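Local atomic coordinates of N-acetylglucosamine-6-phosphate deacetylase (Mycobacterium smegmatis, PDB entry 6FV4), a protein that probably removes the acetyl group from N-acetylglucosamine-6-phosphate, as a metal-dependent amidohydrolase of carbohydrate metabolism. Residues L142-C147 with H204-Y209; V199-H204 with A220-H225; H225-M230 with G239-L244. The protein carries 1 engineered substitution. One frame throughout, in Å; residues are numbered along the deposited sequence.

Interaction 1 of 3, residues L142-C147 with H204-Y209. With CD (cadmium ion), chain J.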
# COMPACT_ATOMS: atom_id res chain seq x y z
N LEU B 142 22.33 -5.38 -12.98
CA LEU B 142 20.88 -5.38 -13.13
C LEU B 142 20.42 -6.64 -13.85
O LEU B 142 21.22 -7.41 -14.40
CB LEU B 142 20.43 -4.13 -13.91
CG LEU B 142 21.03 -2.80 -13.46
CD1 LEU B 142 20.43 -1.66 -14.26
CD2 LEU B 142 20.82 -2.58 -11.96
N SER B 143 19.10 -6.86 -13.84
CA SER B 143 18.54 -8.03 -14.50
C SER B 143 17.06 -7.85 -14.83
O SER B 143 16.22 -8.55 -14.27
CB SER B 143 18.72 -9.27 -13.62
OG SER B 143 18.60 -10.45 -14.40
N THR B 144 16.73 -6.92 -15.71
CA THR B 144 15.38 -6.88 -16.24
C THR B 144 15.42 -6.48 -17.70
O THR B 144 16.34 -5.78 -18.15
CB THR B 144 14.45 -5.94 -15.45
OG1 THR B 144 13.10 -6.14 -15.87
CG2 THR B 144 14.81 -4.48 -15.68
N LEU B 145 14.42 -6.96 -18.45
CA LEU B 145 14.21 -6.57 -19.83
C LEU B 145 12.96 -5.71 -19.99
O LEU B 145 12.58 -5.38 -21.12
CB LEU B 145 14.11 -7.81 -20.72
CG LEU B 145 15.23 -8.84 -20.57
CD1 LEU B 145 15.16 -9.91 -21.67
CD2 LEU B 145 16.60 -8.15 -20.56
N ARG B 146 12.32 -5.34 -18.88
CA ARG B 146 11.10 -4.54 -18.94
C ARG B 146 11.40 -3.15 -19.49
O ARG B 146 12.56 -2.71 -19.55
CB ARG B 146 10.46 -4.44 -17.55
CG ARG B 146 9.92 -5.76 -17.04
CD ARG B 146 9.41 -5.69 -15.60
NE ARG B 146 9.06 -7.04 -15.15
CZ ARG B 146 7.86 -7.59 -15.29
NH1 ARG B 146 6.87 -6.90 -15.83
NH2 ARG B 146 7.66 -8.83 -14.88
N CYS B 147 10.35 -2.47 -19.92
CA CYS B 147 10.48 -1.10 -20.39
C CYS B 147 11.07 -0.24 -19.29
O CYS B 147 10.62 -0.26 -18.14
CB CYS B 147 9.13 -0.56 -20.83
SG CYS B 147 8.54 -1.30 -22.37
N HIS B 204 15.58 -2.61 -11.14
CA HIS B 204 15.82 -3.26 -12.44
C HIS B 204 15.93 -4.77 -12.30
O HIS B 204 16.91 -5.39 -12.70
CB HIS B 204 17.08 -2.68 -13.09
CG HIS B 204 16.82 -1.37 -13.75
ND1 HIS B 204 16.61 -1.24 -15.10
CD2 HIS B 204 16.71 -0.13 -13.23
CE1 HIS B 204 16.38 0.02 -15.39
NE2 HIS B 204 16.43 0.72 -14.27
N THR B 205 14.87 -5.36 -11.75
CA THR B 205 14.97 -6.71 -11.24
C THR B 205 13.66 -7.46 -11.42
O THR B 205 12.58 -6.87 -11.39
CB THR B 205 15.37 -6.69 -9.76
OG1 THR B 205 15.32 -8.02 -9.22
CG2 THR B 205 14.44 -5.78 -8.96
N GLU B 206 13.79 -8.76 -11.64
CA GLU B 206 12.71 -9.73 -11.64
C GLU B 206 12.70 -10.56 -10.36
O GLU B 206 12.15 -11.66 -10.34
CB GLU B 206 12.84 -10.64 -12.87
CG GLU B 206 12.85 -9.90 -14.21
CD GLU B 206 11.54 -9.16 -14.47
OE1 GLU B 206 10.47 -9.65 -14.04
OE2 GLU B 206 11.58 -8.08 -15.12
N ALA B 207 13.31 -10.04 -9.28
CA ALA B 207 13.41 -10.78 -8.03
C ALA B 207 12.03 -11.02 -7.43
O ALA B 207 11.10 -10.23 -7.59
CB ALA B 207 14.25 -10.02 -7.02
N THR B 208 11.91 -12.12 -6.71
CA THR B 208 10.69 -12.38 -5.98
C THR B 208 10.67 -11.57 -4.68
O THR B 208 11.66 -10.93 -4.30
CB THR B 208 10.54 -13.88 -5.70
OG1 THR B 208 11.55 -14.29 -4.76
CG2 THR B 208 10.69 -14.69 -6.99
N TYR B 209 9.52 -11.61 -4.01
CA TYR B 209 9.39 -11.01 -2.69
C TYR B 209 10.47 -11.53 -1.74
O TYR B 209 11.12 -10.75 -1.04
CB TYR B 209 7.99 -11.29 -2.12
CG TYR B 209 7.88 -10.98 -0.64
CD1 TYR B 209 7.60 -9.69 -0.19
CD2 TYR B 209 8.05 -11.97 0.32
CE1 TYR B 209 7.50 -9.41 1.17
CE2 TYR B 209 7.96 -11.69 1.68
CZ TYR B 209 7.69 -10.41 2.09
OH TYR B 209 7.60 -10.13 3.44
CD CD J . 16.08 3.01 -14.58
O HOH W 1 17.43 -3.17 -16.96
O HOH W 2 12.70 -8.99 -17.54
O HOH W 3 14.12 2.84 -16.28

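Interaction 2 of 3, residues V199-H204 with A220-H225. With CD (cadmium ion), chain J.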
# COMPACT_ATOMS: atom_id res chain seq x y z
N VAL B 199 25.35 3.12 -0.38
CA VAL B 199 23.97 2.66 -0.28
C VAL B 199 23.70 1.62 -1.35
O VAL B 199 24.05 1.79 -2.53
CB VAL B 199 22.98 3.84 -0.40
CG1 VAL B 199 21.55 3.33 -0.37
CG2 VAL B 199 23.19 4.87 0.72
N ALA B 200 23.09 0.51 -0.95
CA ALA B 200 22.65 -0.51 -1.89
C ALA B 200 21.17 -0.28 -2.17
O ALA B 200 20.36 -0.25 -1.23
CB ALA B 200 22.92 -1.91 -1.34
N ALA B 201 20.82 -0.08 -3.44
CA ALA B 201 19.44 0.08 -3.86
C ALA B 201 18.99 -1.16 -4.63
O ALA B 201 19.80 -1.82 -5.28
CB ALA B 201 19.27 1.33 -4.73
N VAL B 202 17.69 -1.50 -4.53
CA VAL B 202 17.11 -2.61 -5.29
C VAL B 202 16.36 -2.02 -6.47
O VAL B 202 15.59 -1.07 -6.31
CB VAL B 202 16.16 -3.47 -4.42
CG1 VAL B 202 15.36 -4.44 -5.30
CG2 VAL B 202 16.93 -4.27 -3.41
N GLY B 203 16.58 -2.57 -7.66
CA GLY B 203 15.96 -2.02 -8.85
C GLY B 203 16.27 -2.90 -10.04
O GLY B 203 17.09 -3.83 -9.96
N HIS B 204 15.58 -2.61 -11.14
CA HIS B 204 15.82 -3.26 -12.44
C HIS B 204 15.93 -4.77 -12.30
O HIS B 204 16.91 -5.39 -12.70
CB HIS B 204 17.08 -2.68 -13.09
CG HIS B 204 16.82 -1.37 -13.75
ND1 HIS B 204 16.61 -1.24 -15.10
CD2 HIS B 204 16.71 -0.13 -13.23
CE1 HIS B 204 16.38 0.02 -15.39
NE2 HIS B 204 16.43 0.72 -14.27
N ALA B 220 20.35 -3.65 1.85
CA ALA B 220 19.78 -2.71 0.91
C ALA B 220 18.79 -1.81 1.63
O ALA B 220 18.02 -2.27 2.47
CB ALA B 220 19.10 -3.46 -0.25
N THR B 221 18.83 -0.51 1.32
CA THR B 221 18.00 0.46 2.04
C THR B 221 17.24 1.41 1.13
O THR B 221 16.61 2.36 1.62
CB THR B 221 18.85 1.32 3.00
OG1 THR B 221 19.91 1.95 2.27
CG2 THR B 221 19.41 0.49 4.15
N VAL B 222 17.31 1.21 -0.19
CA VAL B 222 16.63 2.08 -1.15
C VAL B 222 15.98 1.22 -2.22
O VAL B 222 16.55 0.20 -2.63
CB VAL B 222 17.60 3.12 -1.76
CG1 VAL B 222 16.96 3.83 -2.95
CG2 VAL B 222 18.03 4.16 -0.70
N GLY B 223 14.78 1.61 -2.64
CA GLY B 223 14.16 1.06 -3.84
C GLY B 223 14.31 2.03 -5.00
O GLY B 223 13.84 3.17 -4.92
N THR B 224 15.01 1.59 -6.06
CA THR B 224 15.19 2.41 -7.26
C THR B 224 13.89 2.46 -8.06
O THR B 224 13.36 1.41 -8.43
CB THR B 224 16.29 1.83 -8.16
OG1 THR B 224 17.49 1.66 -7.40
CG2 THR B 224 16.58 2.75 -9.32
N HIS B 225 13.46 3.69 -8.40
CA HIS B 225 12.15 4.06 -8.93
C HIS B 225 11.10 2.95 -8.87
O HIS B 225 10.83 2.26 -9.86
CB HIS B 225 12.25 4.62 -10.36
CG HIS B 225 13.03 3.76 -11.32
ND1 HIS B 225 12.94 2.39 -11.34
CD2 HIS B 225 13.89 4.10 -12.31
CE1 HIS B 225 13.70 1.91 -12.30
NE2 HIS B 225 14.28 2.93 -12.92
CD CD J . 16.08 3.01 -14.58
O HOH W 4 22.13 0.34 1.88
O HOH W 3 14.12 2.84 -16.28

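Interaction 3 of 3, residues H225-M230 with G239-L244. With CD (cadmium ion), chain J.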
# COMPACT_ATOMS: atom_id res chain seq x y z
N HIS B 225 13.46 3.69 -8.40
CA HIS B 225 12.15 4.06 -8.93
C HIS B 225 11.10 2.95 -8.87
O HIS B 225 10.83 2.26 -9.86
CB HIS B 225 12.25 4.62 -10.36
CG HIS B 225 13.03 3.76 -11.32
ND1 HIS B 225 12.94 2.39 -11.34
CD2 HIS B 225 13.89 4.10 -12.31
CE1 HIS B 225 13.70 1.91 -12.30
NE2 HIS B 225 14.28 2.93 -12.92
N LEU B 226 10.53 2.79 -7.67
CA LEU B 226 9.51 1.79 -7.38
C LEU B 226 8.48 1.69 -8.49
O LEU B 226 7.99 2.71 -8.97
CB LEU B 226 8.82 2.14 -6.06
CG LEU B 226 8.14 0.95 -5.39
CD1 LEU B 226 9.14 0.09 -4.68
CD2 LEU B 226 7.07 1.43 -4.39
N PHE B 227 8.18 0.45 -8.88
CA PHE B 227 7.22 0.03 -9.90
C PHE B 227 7.79 0.12 -11.32
O PHE B 227 7.36 -0.64 -12.20
CB PHE B 227 5.91 0.83 -9.81
CG PHE B 227 5.01 0.39 -8.68
CD1 PHE B 227 4.19 -0.72 -8.80
CD2 PHE B 227 5.02 1.09 -7.47
CE1 PHE B 227 3.36 -1.13 -7.75
CE2 PHE B 227 4.21 0.69 -6.41
CZ PHE B 227 3.37 -0.43 -6.55
N ASN B 228 8.74 1.01 -11.56
CA ASN B 228 9.37 1.07 -12.89
C ASN B 228 10.51 0.08 -12.98
O ASN B 228 11.30 -0.05 -12.04
CB ASN B 228 9.89 2.48 -13.20
CG ASN B 228 8.79 3.50 -13.22
OD1 ASN B 228 8.83 4.49 -12.47
ND2 ASN B 228 7.79 3.28 -14.05
N ALA B 229 10.57 -0.64 -14.10
CA ALA B 229 11.63 -1.63 -14.36
C ALA B 229 11.68 -2.69 -13.26
O ALA B 229 12.74 -3.10 -12.81
CB ALA B 229 13.00 -0.96 -14.52
N MET B 230 10.51 -3.15 -12.85
CA MET B 230 10.40 -3.98 -11.67
C MET B 230 9.22 -4.92 -11.86
O MET B 230 8.22 -4.54 -12.49
CB MET B 230 10.23 -3.09 -10.44
CG MET B 230 9.96 -3.76 -9.13
SD MET B 230 9.88 -2.47 -7.87
CE MET B 230 11.60 -1.95 -7.83
N GLY B 239 6.29 -9.77 -5.20
CA GLY B 239 7.35 -9.10 -5.91
C GLY B 239 8.08 -8.09 -5.04
O GLY B 239 7.78 -7.93 -3.86
N PRO B 240 9.04 -7.38 -5.63
CA PRO B 240 9.94 -6.56 -4.81
C PRO B 240 9.28 -5.33 -4.22
O PRO B 240 9.66 -4.93 -3.12
CB PRO B 240 11.07 -6.18 -5.79
CG PRO B 240 10.84 -7.04 -7.04
CD PRO B 240 9.36 -7.27 -7.07
N ALA B 241 8.31 -4.72 -4.91
CA ALA B 241 7.70 -3.48 -4.41
C ALA B 241 7.13 -3.66 -3.00
O ALA B 241 7.17 -2.73 -2.19
CB ALA B 241 6.60 -3.00 -5.35
N VAL B 242 6.62 -4.86 -2.70
CA VAL B 242 5.98 -5.07 -1.40
C VAL B 242 7.01 -5.30 -0.31
O VAL B 242 6.90 -4.75 0.79
CB VAL B 242 4.94 -6.21 -1.49
CG1 VAL B 242 4.46 -6.63 -0.10
CG2 VAL B 242 3.75 -5.74 -2.34
N ALA B 243 8.06 -6.10 -0.61
CA ALA B 243 9.19 -6.22 0.31
C ALA B 243 9.79 -4.86 0.61
O ALA B 243 10.11 -4.56 1.77
CB ALA B 243 10.26 -7.16 -0.27
N LEU B 244 9.90 -4.00 -0.40
CA LEU B 244 10.50 -2.68 -0.21
C LEU B 244 9.61 -1.75 0.60
O LEU B 244 10.11 -0.98 1.43
CB LEU B 244 10.85 -2.06 -1.57
CG LEU B 244 12.04 -2.71 -2.29
CD1 LEU B 244 12.01 -2.36 -3.77
CD2 LEU B 244 13.37 -2.27 -1.67
CD CD J . 16.08 3.01 -14.58
O HOH W 3 14.12 2.84 -16.28

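Interaction 1 of 3, residues L142-C147 with H204-Y209
A single carboxylate oxygen, Glu-206 OE2, is gripped on both of its lone pairs by 142-147. Both segments are loops that follow strands of the amidohydrolase barrel, 134-138 and 199-202, beside the metal site. Thr-144 OG1 donates to the anti lone pair of Glu-206 OE2 at 2.6 Å, while Arg-146 NE reaches the syn lone pair at 2.7 Å. Arg-146 completes a side-on salt bridge by sending NH2 to Glu-206 OE1 (3.0 Å), and the guanidinium and carboxylate planes are only 24° apart. A bend in the glutamate chain (chi2 -63°) folds its carboxylate back toward the extended arginine. Thr-144 OG1 also accepts from Arg-146 N, an ST turn, while donating its own proton to Glu-206 OE2. Water 2 ties Leu-145 N to the same OE2. So many donors would probably stabilise the charged carboxylate.

Closer to the metal, Ser-143 N donates to His-204 O (2.9 Å). Leu-142 CD1 covers one face of the His-204 imidazole in a CH-pi contact, 3.7 Å from CG, and Thr-144 CG2 approaches the ring obliquely. The imidazole is also fixed in rotation: ND1 donates to water 1, which in turn donates to Thr-144 O, and the second ring nitrogen, His-204 NE2, binds cadmium at 2.3 Å.

Interaction 2 of 3, residues V199-H204 with A220-H225
Val-199 CG1 lies across Val-222 CG2 at 3.6 Å, the two side chains meeting at about a right angle at the start of a parallel strand pair. Strands 199-202 and 222-223, linked through helix 209-217, form one beta-alpha-beta unit of the amidohydrolase barrel. Three backbone bonds hold them: Thr-221 N to Ala-200 O, Val-202 N to Val-222 O, and Thr-224 N to Val-202 O, the last at 2.7 Å. Val-202 thus bonds on both its N and O to residues 222 and 224, the usual parallel pattern.

Ala-201 and Val-222 share one face of the sheet, where CB of the alanine meets CG1 of the valine at 3.8 Å. Val-202 turns to the other face, and its CG2 packs against Ala-220 CB (3.9 Å). Water 4 joins Ala-200 N to Thr-221 OG1 near the partly exposed start of the strands. Farther along, Thr-224 CB fits against the bare CA of Gly-203 at 3.9 Å, while its hydroxyl bonds to Thr-178.

Beyond the strands, His-204 and His-225 converge on the cadmium ion. His-225 has CG between its backbone N and carbonyl carbon (chi1 50°), which carries the ring to the metal with Thr-224 CG2 over one face. His-225 NE2 binds cadmium at 2.5 Å and comes 3.4 Å from His-204 NE2, the ring planes at 49°. The two nitrogens are not hydrogen-bonded; both spend their lone pairs on the metal, whose shell also includes Glu-138 and His-150. Their close approach therefore reflects shared coordination.

Interaction 3 of 3, residues H225-M230 with G239-L244
Leu-226 and Met-230 press against the start of helix 240-246, closing the loop that follows barrel strand 222-223 in this amidohydrolase fold. The loop begins with a type II turn from His-225 to Asn-228, and the helix starts after Gly-239 at its N-cap. The tight part is wholly apolar. Leu-226 CD1 rests 3.9 Å from Ala-241 CA and equally near Leu-244 CD1, the two leucine side chains running antiparallel alongside each other.

Met-230 runs alongside this pair, extended as far as SD (chi1 174°, chi2 177°), so that each heavy atom past CB finds its own neighbour. Its CG lies 4.0 Å from Pro-240 CG, and its SD faces Ala-241 CB at 4.2 Å. A bend at chi3 (-69°) then turns the methyl aside, putting Met-230 CE 4.1 Å from Leu-244 CD1. Ala-241, small enough to let both loop side chains lie close to the helix backbone, is thus touched by each of them.

Looser packing marks the Phe-227 side. Its CB leaves away from the helix, yet the ring swings back until Ala-241 CB stands over one face, offset toward the rim, 4.3 Å from CZ. Ile-265 and Ile-269 of helix 263-273 and Arg-235 of the second subunit also touch this phenylalanine, so this side too is buried rather than open to solvent. On the metal side, away from the helix, Asn-228 and Ala-229 probably bind substrate, and Asn-228 ND2 bonds to His-260 O. The turn is closed by Asn-228 N donating to His-225 O (3.0 Å); a weak bond, 3.5 Å, runs from Phe-227 N to Met-230 SD.

Overall arrangement
All three contacts include or adjoin ligands of one cadmium ion, on the same side of the chain's centre. Interaction 2 is the deepest and is held by strand backbone bonds; it shares His-204 with interaction 1 and His-225 with interaction 3. Interaction 1, partly buried, relies on charge, hydroxyls and water, whereas interaction 3 is buried and purely apolar across its segments. The contacts also touch one another: Thr-205 N of interaction 1 probably bonds to Ala-229 O of interaction 3 (3.3 Å), and Leu-244 of 239-244 packs on Val-202 and Gly-223 of the strand pair. Ala-229 CB also touches the His-204 ring, bringing a loop that probably binds substrate next to a metal ligand.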